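Local structure of putative hemin transport system, substrate-binding protein (Burkholderia cenocepacia J2315, 5GIZ) at residues R239-L243 with R265-L270; A203-V207 with F229-A234; V104-T109 with L124-D129. The protein binds heme in the periplasm and probably delivers it to an ABC transporter of the inner membrane for uptake as an iron source. All coordinates share one frame; numbering follows the deposited sequence.

Contact 1 of 3, residues R239-L243 with R265-L270; sequences RVVSL and RLSDAL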
loop_
_atom_site.group_PDB
_atom_site.type_symbol
_atom_site.label_atom_id
_atom_site.label_comp_id
_atom_site.label_asym_id
_atom_site.label_seq_id
_atom_site.Cartn_x
_atom_site.Cartn_y
_atom_site.Cartn_z
ATOM N N ARG A 239 1.660 -11.188 20.759
ATOM C CA ARG A 239 0.703 -10.269 20.101
ATOM C C ARG A 239 1.138 -9.860 18.690
ATOM O O ARG A 239 2.061 -9.083 18.498
ATOM C CB ARG A 239 0.553 -9.039 20.959
ATOM C CG ARG A 239 -0.715 -8.319 20.836
ATOM C CD ARG A 239 -0.728 -7.225 21.894
ATOM N NE ARG A 239 -1.003 -7.587 23.282
ATOM C CZ ARG A 239 -0.301 -7.174 24.349
ATOM N NH1 ARG A 239 0.844 -6.464 24.233
ATOM N NH2 ARG A 239 -0.715 -7.468 25.599
ATOM N N VAL A 240 0.522 -10.521 17.732
ATOM C CA VAL A 240 0.826 -10.401 16.315
ATOM C C VAL A 240 -0.435 -10.056 15.569
ATOM O O VAL A 240 -1.486 -10.683 15.811
ATOM C CB VAL A 240 1.377 -11.762 15.797
ATOM C CG1 VAL A 240 1.660 -11.730 14.307
ATOM C CG2 VAL A 240 2.620 -12.150 16.579
ATOM N N VAL A 241 -0.333 -9.111 14.622
ATOM C CA VAL A 241 -1.409 -8.798 13.688
ATOM C C VAL A 241 -0.867 -8.904 12.272
ATOM O O VAL A 241 0.183 -8.341 11.968
ATOM C CB VAL A 241 -1.924 -7.366 13.879
ATOM C CG1 VAL A 241 -2.855 -6.953 12.771
ATOM C CG2 VAL A 241 -2.630 -7.294 15.236
ATOM N N SER A 242 -1.577 -9.639 11.433
ATOM C CA SER A 242 -1.242 -9.704 10.003
ATOM C C SER A 242 -2.333 -9.038 9.182
ATOM O O SER A 242 -3.498 -9.040 9.591
ATOM C CB SER A 242 -1.001 -11.158 9.573
ATOM O OG SER A 242 -2.126 -11.970 9.753
ATOM N N LEU A 243 -1.948 -8.502 8.026
ATOM C CA LEU A 243 -2.875 -8.038 7.029
ATOM C C LEU A 243 -2.187 -8.159 5.652
ATOM O O LEU A 243 -0.973 -8.056 5.537
ATOM C CB LEU A 243 -3.365 -6.599 7.355
ATOM C CG LEU A 243 -4.573 -6.100 6.571
ATOM C CD1 LEU A 243 -5.819 -6.902 6.868
ATOM C CD2 LEU A 243 -4.852 -4.652 6.908
ATOM N N ARG A 265 -8.090 -4.665 14.374
ATOM C CA ARG A 265 -7.141 -5.731 14.688
ATOM C C ARG A 265 -6.205 -5.428 15.849
ATOM O O ARG A 265 -5.933 -6.259 16.746
ATOM C CB ARG A 265 -6.362 -6.222 13.460
ATOM C CG ARG A 265 -7.292 -6.793 12.369
ATOM C CD ARG A 265 -6.520 -7.496 11.257
ATOM N NE ARG A 265 -7.492 -7.956 10.305
ATOM C CZ ARG A 265 -7.293 -8.888 9.384
ATOM N NH1 ARG A 265 -6.120 -9.498 9.237
ATOM N NH2 ARG A 265 -8.290 -9.229 8.652
ATOM N N LEU A 266 -5.780 -4.183 15.902
ATOM C CA LEU A 266 -4.909 -3.775 17.006
ATOM C C LEU A 266 -5.745 -3.764 18.297
ATOM O O LEU A 266 -5.242 -4.161 19.367
ATOM C CB LEU A 266 -4.361 -2.378 16.764
ATOM C CG LEU A 266 -3.332 -2.226 15.655
ATOM C CD1 LEU A 266 -2.909 -0.788 15.553
ATOM C CD2 LEU A 266 -2.067 -3.020 15.913
ATOM N N SER A 267 -6.993 -3.320 18.198
ATOM C CA SER A 267 -7.896 -3.246 19.339
ATOM C C SER A 267 -8.213 -4.632 19.909
ATOM O O SER A 267 -8.241 -4.847 21.149
ATOM C CB SER A 267 -9.177 -2.502 19.002
ATOM O OG SER A 267 -8.852 -1.164 18.668
ATOM N N ASP A 268 -8.462 -5.600 19.014
ATOM C CA ASP A 268 -8.679 -6.967 19.447
ATOM C C ASP A 268 -7.408 -7.482 20.112
ATOM O O ASP A 268 -7.447 -8.144 21.179
ATOM C CB ASP A 268 -9.007 -7.843 18.222
ATOM C CG ASP A 268 -10.463 -7.731 17.717
ATOM O OD1 ASP A 268 -11.310 -7.066 18.334
ATOM O OD2 ASP A 268 -10.726 -8.373 16.672
ATOM N N ALA A 269 -6.257 -7.213 19.484
ATOM C CA ALA A 269 -5.009 -7.719 19.994
ATOM C C ALA A 269 -4.684 -7.199 21.397
ATOM O O ALA A 269 -4.078 -7.933 22.178
ATOM C CB ALA A 269 -3.860 -7.393 19.087
ATOM N N LEU A 270 -5.123 -5.982 21.675
ATOM C CA LEU A 270 -4.904 -5.346 22.962
ATOM C C LEU A 270 -6.145 -5.299 23.848
ATOM O O LEU A 270 -6.332 -4.393 24.673
ATOM C CB LEU A 270 -4.389 -3.934 22.727
ATOM C CG LEU A 270 -2.993 -3.872 22.086
ATOM C CD1 LEU A 270 -2.703 -2.505 21.455
ATOM C CD2 LEU A 270 -1.940 -4.218 23.141
HETATM O O HOH W 1 -4.140 -11.456 7.642
#
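Strand 240-243 and the final turn of the helix, residues 265-269, run nearly antiparallel (158°), their axes 8.7 Å apart at closest approach. The backbones draw nearest where Arg239 faces Ala269 and where Val241 faces Arg265, and alternate residues of 239-243, Arg239, Val241 and Leu243, point toward the helix. At the middle, Val241 CG1, anti to the backbone N (chi1 170°), lies 3.6 Å from Arg265 CB, while CG2 turns the other way and packs on the methyl of Ala269.

An arginine closes each end. Arg265 reaches obliquely toward the C-terminal end of the strand, its chain extended from CG to NE, bringing NH1 within 2.7 Å of Ser242 O; the bond is short but bent, 135° at the hydrogen, and the oxygen lies out of the guanidinium plane. In one of its two modelled conformers, Leu243 rests CD1 over the centre of one face of this guanidinium, 3.5 Å above the plane. A water accepts from the same NH1 and stands 3.0 Å from Ser242 OG, bridging the two side chains. The Arg239 chain bends at chi3 and runs past the helix terminus, where NE makes a weak bond to Ala269 O at 3.3 Å. Leu270 CD2 lies over one face of this guanidinium, near its rim, and NH1 is hydrogen-bonded to Asp205 O, its stronger polar partner.

The contact places the C-terminal helix against an edge strand of the mixed sheet. Strand 206-210 pairs in parallel with 240-243 and adds Val206 to the apolar layer beside Val241 and Leu266, whereas Val240 faces helix 220-225.

Contact 2 of 3, residues A203-V207 with F229-A234; sequences APDVV and FGATPA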
loop_
_atom_site.group_PDB
_atom_site.type_symbol
_atom_site.label_atom_id
_atom_site.label_comp_id
_atom_site.label_asym_id
_atom_site.label_seq_id
_atom_site.Cartn_x
_atom_site.Cartn_y
_atom_site.Cartn_z
ATOM N N ALA A 203 10.602 -1.597 22.109
ATOM C CA ALA A 203 9.624 -2.182 23.082
ATOM C C ALA A 203 8.199 -2.232 22.512
ATOM O O ALA A 203 7.273 -1.608 23.032
ATOM C CB ALA A 203 9.630 -1.379 24.361
ATOM N N PRO A 204 8.051 -2.898 21.371
ATOM C CA PRO A 204 6.725 -2.941 20.776
ATOM C C PRO A 204 5.705 -3.680 21.621
ATOM O O PRO A 204 6.004 -4.704 22.222
ATOM C CB PRO A 204 6.957 -3.690 19.467
ATOM C CG PRO A 204 8.176 -4.502 19.699
ATOM C CD PRO A 204 9.019 -3.730 20.632
ATOM N N ASP A 205 4.480 -3.176 21.637
ATOM C CA ASP A 205 3.311 -3.821 22.206
ATOM C C ASP A 205 2.653 -4.793 21.251
ATOM O O ASP A 205 2.064 -5.731 21.674
ATOM C CB ASP A 205 2.286 -2.775 22.666
ATOM C CG ASP A 205 2.888 -1.753 23.599
ATOM O OD1 ASP A 205 3.601 -2.214 24.519
ATOM O OD2 ASP A 205 2.744 -0.511 23.451
ATOM N N VAL A 206 2.781 -4.555 19.946
ATOM C CA VAL A 206 2.217 -5.439 18.912
ATOM C C VAL A 206 3.206 -5.507 17.783
ATOM O O VAL A 206 3.862 -4.497 17.462
ATOM C CB VAL A 206 0.900 -4.873 18.310
ATOM C CG1 VAL A 206 0.209 -5.824 17.288
ATOM C CG2 VAL A 206 -0.113 -4.545 19.402
ATOM N N VAL A 207 3.381 -6.672 17.200
ATOM C CA VAL A 207 4.102 -6.797 15.953
ATOM C C VAL A 207 3.094 -6.918 14.818
ATOM O O VAL A 207 2.251 -7.811 14.805
ATOM C CB VAL A 207 5.000 -8.032 15.944
ATOM C CG1 VAL A 207 5.685 -8.168 14.628
ATOM C CG2 VAL A 207 5.999 -8.009 17.103
ATOM N N PHE A 229 12.634 -11.083 19.799
ATOM C CA PHE A 229 11.186 -10.788 19.797
ATOM C C PHE A 229 10.505 -11.281 21.030
ATOM O O PHE A 229 9.591 -10.617 21.459
ATOM C CB PHE A 229 10.446 -11.355 18.577
ATOM C CG PHE A 229 10.605 -10.519 17.329
ATOM C CD1 PHE A 229 11.866 -10.190 16.833
ATOM C CD2 PHE A 229 9.496 -10.032 16.692
ATOM C CE1 PHE A 229 11.995 -9.389 15.703
ATOM C CE2 PHE A 229 9.625 -9.244 15.569
ATOM C CZ PHE A 229 10.868 -8.927 15.073
ATOM N N GLY A 230 10.935 -12.415 21.583
ATOM C CA GLY A 230 10.317 -12.935 22.819
ATOM C C GLY A 230 10.360 -11.979 23.977
ATOM O O GLY A 230 9.352 -11.833 24.679
ATOM N N ALA A 231 11.489 -11.300 24.151
ATOM C CA ALA A 231 11.701 -10.432 25.272
ATOM C C ALA A 231 11.283 -9.018 24.947
ATOM O O ALA A 231 12.051 -8.069 25.135
ATOM C CB ALA A 231 13.164 -10.456 25.681
ATOM N N THR A 232 10.038 -8.868 24.533
ATOM C CA THR A 232 9.414 -7.568 24.306
ATOM C C THR A 232 7.997 -7.699 24.830
ATOM O O THR A 232 7.492 -8.804 25.038
ATOM C CB THR A 232 9.312 -7.199 22.807
ATOM O OG1 THR A 232 8.502 -8.158 22.146
ATOM C CG2 THR A 232 10.657 -7.154 22.140
ATOM N N PRO A 233 7.293 -6.579 24.989
ATOM C CA PRO A 233 5.918 -6.726 25.456
ATOM C C PRO A 233 5.064 -7.567 24.515
ATOM O O PRO A 233 4.269 -8.408 24.965
ATOM C CB PRO A 233 5.435 -5.266 25.586
ATOM C CG PRO A 233 6.684 -4.511 25.887
ATOM C CD PRO A 233 7.767 -5.193 25.078
ATOM N N ALA A 234 5.221 -7.338 23.205
ATOM C CA ALA A 234 4.504 -8.089 22.189
ATOM C C ALA A 234 4.877 -9.546 22.267
ATOM O O ALA A 234 4.039 -10.429 22.140
ATOM C CB ALA A 234 4.847 -7.555 20.809
#
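Ala234, Pro233 and Pro204 carry this junction, in which the N-terminus of helix 233-237 docks on the turn leading from helix 196-202 into strand 206-210, part of the mixed sheet of a periplasmic-binding-protein fold. Ala234 has the most surface buried. Its N donates to Pro204 O at 2.9 Å with an angle of 145° at the hydrogen, so the carbonyl takes up an amide of the first helical turn. Its CA lies 3.4 Å from Asp205 O in a CA-H...O contact, and its methyl fits between that carbonyl and Val207 CG2.

Pro233, the first residue of the helix, lays its ring alongside the same turn: CD approaches Pro204 O to 3.4 Å, and CB lies 3.7 Å from Asp205 OD1. That carboxylate has its polar partner on the sheet side, where OD2 accepts from Arg151 N. The Pro204 ring crosses Thr232 obliquely, CD against the CG2 methyl, and Leu199 of helix 196-202 packs on both residues.

Farther along the strand, Val207 crosses Phe229 at about a right angle, its CG2 4.1 Å from ring atom CD2. The ring also touches Leu153 of strand 151-159, and the Phe229 side chain comes within about 5 Å, at nearest atoms, of that of His158, which binds a heme in the heme-bound protein.

Thr232 is the N-cap. With OG1 set between its own backbone N and carbonyl carbon (chi1 62°), the hydroxyl lies close to the backbone, accepts from Gly235 N and donates to Phe229 O at 2.8 Å.

Contact 3 of 3, residues V104-T109 with L124-D129; sequences VRAKIT and LLQRFD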
loop_
_atom_site.group_PDB
_atom_site.type_symbol
_atom_site.label_atom_id
_atom_site.label_comp_id
_atom_site.label_asym_id
_atom_site.label_seq_id
_atom_site.Cartn_x
_atom_site.Cartn_y
_atom_site.Cartn_z
ATOM N N VAL A 104 -3.925 10.130 -1.507
ATOM C CA VAL A 104 -4.840 9.180 -2.109
ATOM C C VAL A 104 -5.882 9.972 -2.888
ATOM O O VAL A 104 -6.265 9.591 -3.992
ATOM C CB VAL A 104 -5.583 8.318 -1.080
ATOM C CG1 VAL A 104 -6.585 7.385 -1.731
ATOM C CG2 VAL A 104 -4.589 7.607 -0.197
ATOM N N ARG A 105 -6.370 11.058 -2.264
ATOM C CA ARG A 105 -7.359 11.904 -2.945
ATOM C C ARG A 105 -6.806 12.438 -4.269
ATOM O O ARG A 105 -7.546 12.516 -5.287
ATOM C CB ARG A 105 -7.776 13.056 -2.047
ATOM C CG ARG A 105 -8.436 12.525 -0.792
ATOM C CD ARG A 105 -8.740 13.617 0.152
ATOM N NE ARG A 105 -9.985 14.249 -0.221
ATOM C CZ ARG A 105 -10.163 15.528 -0.525
ATOM N NH1 ARG A 105 -9.121 16.396 -0.643
ATOM N NH2 ARG A 105 -11.434 15.949 -0.750
ATOM N N ALA A 106 -5.504 12.738 -4.324
ATOM C CA ALA A 106 -4.869 13.188 -5.556
ATOM C C ALA A 106 -4.765 12.069 -6.594
ATOM O O ALA A 106 -4.842 12.315 -7.777
ATOM C CB ALA A 106 -3.488 13.776 -5.264
ATOM N N LYS A 107 -4.614 10.832 -6.155
ATOM C CA LYS A 107 -4.647 9.699 -7.066
ATOM C C LYS A 107 -6.064 9.592 -7.673
ATOM O O LYS A 107 -6.245 9.351 -8.843
ATOM C CB LYS A 107 -4.276 8.388 -6.359
ATOM C CG LYS A 107 -2.826 8.271 -5.924
ATOM C CD LYS A 107 -2.533 6.978 -5.176
ATOM C CE LYS A 107 -1.258 7.056 -4.327
ATOM N NZ LYS A 107 -0.930 5.732 -3.701
ATOM N N ILE A 108 -7.084 9.751 -6.828
ATOM C CA ILE A 108 -8.460 9.661 -7.345
ATOM C C ILE A 108 -8.708 10.716 -8.429
ATOM O O ILE A 108 -9.133 10.400 -9.530
ATOM C CB ILE A 108 -9.509 9.767 -6.214
ATOM C CG1 ILE A 108 -9.396 8.526 -5.302
ATOM C CG2 ILE A 108 -10.936 9.889 -6.744
ATOM C CD1 ILE A 108 -10.155 8.631 -3.997
ATOM N N THR A 109 -8.421 11.970 -8.116
ATOM C CA THR A 109 -8.734 13.031 -9.048
ATOM C C THR A 109 -7.785 12.994 -10.245
ATOM O O THR A 109 -8.203 13.282 -11.385
ATOM C CB THR A 109 -8.675 14.430 -8.354
ATOM O OG1 THR A 109 -7.381 14.715 -7.815
ATOM C CG2 THR A 109 -9.721 14.464 -7.259
ATOM N N LEU A 124 -16.460 9.158 -6.873
ATOM C CA LEU A 124 -15.560 8.310 -6.054
ATOM C C LEU A 124 -14.967 9.122 -4.900
ATOM O O LEU A 124 -14.885 8.650 -3.773
ATOM C CB LEU A 124 -14.450 7.730 -6.894
ATOM C CG LEU A 124 -13.402 6.861 -6.178
ATOM C CD1 LEU A 124 -14.054 5.726 -5.366
ATOM C CD2 LEU A 124 -12.363 6.311 -7.140
ATOM N N LEU A 125 -14.573 10.372 -5.157
ATOM C CA LEU A 125 -13.995 11.198 -4.106
ATOM C C LEU A 125 -15.006 11.467 -2.980
ATOM O O LEU A 125 -14.686 11.458 -1.815
ATOM C CB LEU A 125 -13.431 12.516 -4.709
ATOM C CG LEU A 125 -12.668 13.384 -3.705
ATOM C CD1 LEU A 125 -11.397 12.669 -3.273
ATOM C CD2 LEU A 125 -12.349 14.748 -4.274
ATOM N N GLN A 126 -16.246 11.722 -3.352
ATOM C CA GLN A 126 -17.263 11.982 -2.379
ATOM C C GLN A 126 -17.495 10.747 -1.491
ATOM O O GLN A 126 -17.601 10.869 -0.289
ATOM C CB GLN A 126 -18.503 12.418 -3.116
ATOM C CG GLN A 126 -19.700 12.672 -2.263
ATOM C CD GLN A 126 -20.922 12.935 -3.147
ATOM O OE1 GLN A 126 -21.431 12.031 -3.807
ATOM N NE2 GLN A 126 -21.329 14.141 -3.221
ATOM N N ARG A 127 -17.514 9.552 -2.087
ATOM C CA ARG A 127 -17.671 8.291 -1.308
ATOM C C ARG A 127 -16.487 8.070 -0.384
ATOM O O ARG A 127 -16.617 7.777 0.805
ATOM C CB ARG A 127 -17.764 7.055 -2.241
ATOM C CG ARG A 127 -18.931 7.063 -3.206
ATOM C CD ARG A 127 -19.342 5.687 -3.732
ATOM N NE ARG A 127 -18.309 4.931 -4.450
ATOM C CZ ARG A 127 -17.948 5.115 -5.723
ATOM N NH1 ARG A 127 -18.503 6.062 -6.495
ATOM N NH2 ARG A 127 -17.007 4.330 -6.235
ATOM N N PHE A 128 -15.291 8.197 -0.958
ATOM C CA PHE A 128 -14.066 8.063 -0.230
ATOM C C PHE A 128 -14.043 8.997 0.983
ATOM O O PHE A 128 -13.730 8.575 2.108
ATOM C CB PHE A 128 -12.882 8.328 -1.160
ATOM C CG PHE A 128 -11.582 8.257 -0.482
ATOM C CD1 PHE A 128 -11.049 9.369 0.138
ATOM C CD2 PHE A 128 -10.835 7.081 -0.476
ATOM C CE1 PHE A 128 -9.820 9.354 0.735
ATOM C CE2 PHE A 128 -9.608 7.050 0.126
ATOM C CZ PHE A 128 -9.075 8.180 0.736
ATOM N N ASP A 129 -14.393 10.263 0.767
ATOM C CA ASP A 129 -14.365 11.251 1.847
ATOM C C ASP A 129 -15.347 10.958 2.963
ATOM O O ASP A 129 -15.022 11.107 4.123
ATOM C CB ASP A 129 -14.636 12.659 1.313
ATOM C CG ASP A 129 -13.463 13.254 0.551
ATOM O OD1 ASP A 129 -12.340 12.690 0.570
ATOM O OD2 ASP A 129 -13.619 14.351 -0.085
#
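Phe128 and Ile108 meet at the heart of an antiparallel helix pair, formed by helices 101-114 and 118-141 and joined by a short turn; segments 104-109 and 124-129 run at 159°, their axes 10.2 Å apart at closest approach. Ile108 CD1 sits over one face of the Phe128 ring in a CH-pi contact, 4.2 Å from the centroid and displaced toward the CG side. The far end of the ring meets Val104, whose CG1 lies 3.6 Å from CE2. With CG1 beside the backbone N (chi1 -67°), the CG2 branch of Ile108 is left facing Leu124, whose CD2 is 3.9 Å from it.

On the outer flank the chemistry becomes ionic. In one of its two modelled conformers, Arg105 passes its aliphatic part beside Phe128 CE1 and crosses Leu125, whose CD1 touches CB, CG and NE, then bends at chi3, swinging the guanidinium toward Asp129. The grip is side-on and two-pronged, with the planes of the two groups 28° apart: Arg105 NE donates to Asp129 OD1 at 2.9 Å and NH2 to OD2 at 2.8 Å, both on the syn side of the carboxylate. Leu125 CD2 touches both the Thr109 methyl CG2 and the guanidinium end of Arg105.

Farther out, Leu255 and Pro256 of helix 255-269 pack on Phe128, and Ala21 and Leu22 of helix 13-23 on Leu124. A second carboxylate probably steadies the guanidinium's rotation: Arg105 NH1 forms a salt bridge with Glu102 OE2 of the same helix.

In the fold
Contacts 1 and 2 adjoin in the C-terminal lobe and share one sheet, since strands 240-243 and 206-210 are neighbours in it. Helix 233-237 leads directly into strand 240-243, and Arg239 N lies 2.9 Å from Ala234 O, a probable hydrogen bond. Contact 3 stands apart, about 22 Å from contact 2 at nearest atoms and on the other side of the chain's centre, joining two helices without a strand. Contact 2 is buried and relies on backbone polar atoms and small or proline side chains; contacts 1 and 3 are partly buried. Contact 1 has an arginine at each end, one bonded to a carbonyl, the other weakly so; contact 3 pairs one arginine with a carboxylate.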